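Local coordinates for PduO-type ATP--cob(I)alamin adenosyltransferase (Sulfolobus tokodaii, PDB 1WOZ), which probably transfers the adenosyl group of ATP to the cobalt of a corrinoid, at the interface of chains A and B. Sequence-based numbering; all coordinates share one arbitrary frame. Chains: chain A/B, 177aa long conserved hypothetical protein (ST1454).

The interface of chains A and B. Residues chain A 103-105, 118; chain B 32, 35-36, 39, 58, 62.
Strand 103-104 of chain A, the loop residue A:Pro105 after it and helix 109-134 meet helices 23-44 and 48-69 of chain B. This is a subunit contact of a PduO-type adenosyltransferase, a helix-bundle family that forms trimers; the deposited assembly holds three copies. A:Arg118 grips B:Asp32 end-on in a two-pronged salt bridge. NH2 of A:Arg118 lies 2.8 Å from OD1 of B:Asp32, on the syn lone pair, and the hydrogen bond is nearly straight (162° at H). NH1 of A:Arg118 meets the other carboxylate oxygen, OD2 of B:Asp32, also at 2.8 Å and on the syn side. The guanidinium and carboxylate planes are turned 36° apart. The arginine chain leaves its helix with CG anti to the backbone N, then bends at chi3 (62°) to present this end. NH2 of A:Arg118 also hydrogen-bonds OG of B:Ser36 at 3.0 Å, and that hydroxyl donates to the backbone O of B:Asp32. A leucine in place of A:Arg118 would probably leave the B:Asp32 carboxylate without its charged mate and the B:Ser36 hydroxyl without this donor. Further along, NE2 of B:Gln58 donates to O of A:Pro105 at 2.8 Å, in the carbonyl plane. The same nitrogen also donates a longer hydrogen bond to the backbone O of B:Asn35, which helps fix the amide's rotation. CG2 of A:Ile104 packs on that amide, 3.5 Å from CD of B:Gln58. CG1 of A:Ile104 lies 3.8 Å from CE1 of B:Phe62. The A:Pro105 ring lies against B:Ser36 and B:Asn35.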
loop_
_atom_site.group_PDB
_atom_site.type_symbol
_atom_site.label_atom_id
_atom_site.label_comp_id
_atom_site.label_asym_id
_atom_site.label_seq_id
_atom_site.Cartn_x
_atom_site.Cartn_y
_atom_site.Cartn_z
ATOM N N VAL A 103 -14.743 -4.449 -13.612
ATOM C CA VAL A 103 -13.567 -5.273 -13.826
ATOM C C VAL A 103 -13.032 -5.632 -12.427
ATOM O O VAL A 103 -12.880 -4.758 -11.569
ATOM C CB VAL A 103 -12.477 -4.499 -14.621
ATOM C CG1 VAL A 103 -11.114 -5.206 -14.491
ATOM C CG2 VAL A 103 -12.895 -4.411 -16.087
ATOM N N ILE A 104 -12.787 -6.920 -12.193
ATOM C CA ILE A 104 -12.234 -7.379 -10.915
ATOM C C ILE A 104 -10.736 -7.148 -11.074
ATOM O O ILE A 104 -10.093 -7.735 -11.960
ATOM C CB ILE A 104 -12.536 -8.872 -10.685
ATOM C CG1 ILE A 104 -14.060 -9.059 -10.537
ATOM C CG2 ILE A 104 -11.764 -9.378 -9.430
ATOM C CD1 ILE A 104 -14.523 -10.534 -10.378
ATOM N N PRO A 105 -10.151 -6.294 -10.217
ATOM C CA PRO A 105 -8.722 -6.004 -10.341
ATOM C C PRO A 105 -7.764 -7.193 -10.260
ATOM O O PRO A 105 -7.800 -7.976 -9.308
ATOM C CB PRO A 105 -8.487 -4.950 -9.243
ATOM C CG PRO A 105 -9.477 -5.334 -8.194
ATOM C CD PRO A 105 -10.718 -5.668 -9.006
ATOM N N ARG A 118 -3.794 2.265 -9.165
ATOM C CA ARG A 118 -5.068 2.933 -9.405
ATOM C C ARG A 118 -5.861 3.126 -8.082
ATOM O O ARG A 118 -6.423 4.200 -7.800
ATOM C CB ARG A 118 -5.874 2.081 -10.411
ATOM C CG ARG A 118 -7.325 2.526 -10.701
ATOM C CD ARG A 118 -8.124 1.380 -11.420
ATOM N NE ARG A 118 -8.208 0.192 -10.560
ATOM C CZ ARG A 118 -8.928 0.116 -9.446
ATOM N NH1 ARG A 118 -9.676 1.153 -9.050
ATOM N NH2 ARG A 118 -8.821 -0.959 -8.666
ATOM N N ASP B 32 -11.842 -1.566 -2.468
ATOM C CA ASP B 32 -11.174 -1.648 -3.772
ATOM C C ASP B 32 -9.642 -1.778 -3.593
ATOM O O ASP B 32 -8.986 -2.570 -4.283
ATOM C CB ASP B 32 -11.526 -0.403 -4.609
ATOM C CG ASP B 32 -10.798 -0.362 -5.953
ATOM O OD1 ASP B 32 -10.700 -1.399 -6.633
ATOM O OD2 ASP B 32 -10.332 0.726 -6.338
ATOM N N ASN B 35 -9.034 -5.234 -2.550
ATOM C CA ASN B 35 -9.304 -6.113 -3.686
ATOM C C ASN B 35 -8.141 -6.086 -4.693
ATOM O O ASN B 35 -7.784 -7.112 -5.289
ATOM C CB ASN B 35 -10.624 -5.665 -4.361
ATOM C CG ASN B 35 -11.376 -6.819 -5.024
ATOM O OD1 ASN B 35 -11.038 -7.987 -4.852
ATOM N ND2 ASN B 35 -12.406 -6.482 -5.783
ATOM N N SER B 36 -7.547 -4.905 -4.882
ATOM C CA SER B 36 -6.442 -4.762 -5.824
ATOM C C SER B 36 -5.195 -5.463 -5.288
ATOM O O SER B 36 -4.492 -6.139 -6.051
ATOM C CB SER B 36 -6.179 -3.280 -6.113
ATOM O OG SER B 36 -7.345 -2.691 -6.712
ATOM N N GLY B 39 -5.657 -9.035 -5.945
ATOM C CA GLY B 39 -5.416 -9.330 -7.345
ATOM C C GLY B 39 -3.914 -9.452 -7.568
ATOM O O GLY B 39 -3.471 -10.327 -8.320
ATOM N N GLN B 58 -12.361 -12.016 -3.982
ATOM C CA GLN B 58 -12.541 -10.791 -4.772
ATOM C C GLN B 58 -14.012 -10.592 -5.183
ATOM O O GLN B 58 -14.553 -9.486 -5.125
ATOM C CB GLN B 58 -11.685 -10.827 -6.024
ATOM C CG GLN B 58 -10.192 -10.891 -5.775
ATOM C CD GLN B 58 -9.455 -10.621 -7.056
ATOM O OE1 GLN B 58 -9.421 -11.457 -7.944
ATOM N NE2 GLN B 58 -8.895 -9.420 -7.176
ATOM N N PHE B 62 -16.864 -7.610 -3.866
ATOM C CA PHE B 62 -17.821 -6.823 -4.662
ATOM C C PHE B 62 -19.212 -7.008 -4.048
ATOM O O PHE B 62 -20.008 -6.076 -4.002
ATOM C CB PHE B 62 -17.840 -7.262 -6.133
ATOM C CG PHE B 62 -16.819 -6.556 -6.981
ATOM C CD1 PHE B 62 -15.539 -7.068 -7.135
ATOM C CD2 PHE B 62 -17.132 -5.337 -7.594
ATOM C CE1 PHE B 62 -14.575 -6.376 -7.885
ATOM C CE2 PHE B 62 -16.169 -4.649 -8.344
ATOM C CZ PHE B 62 -14.888 -5.181 -8.482
#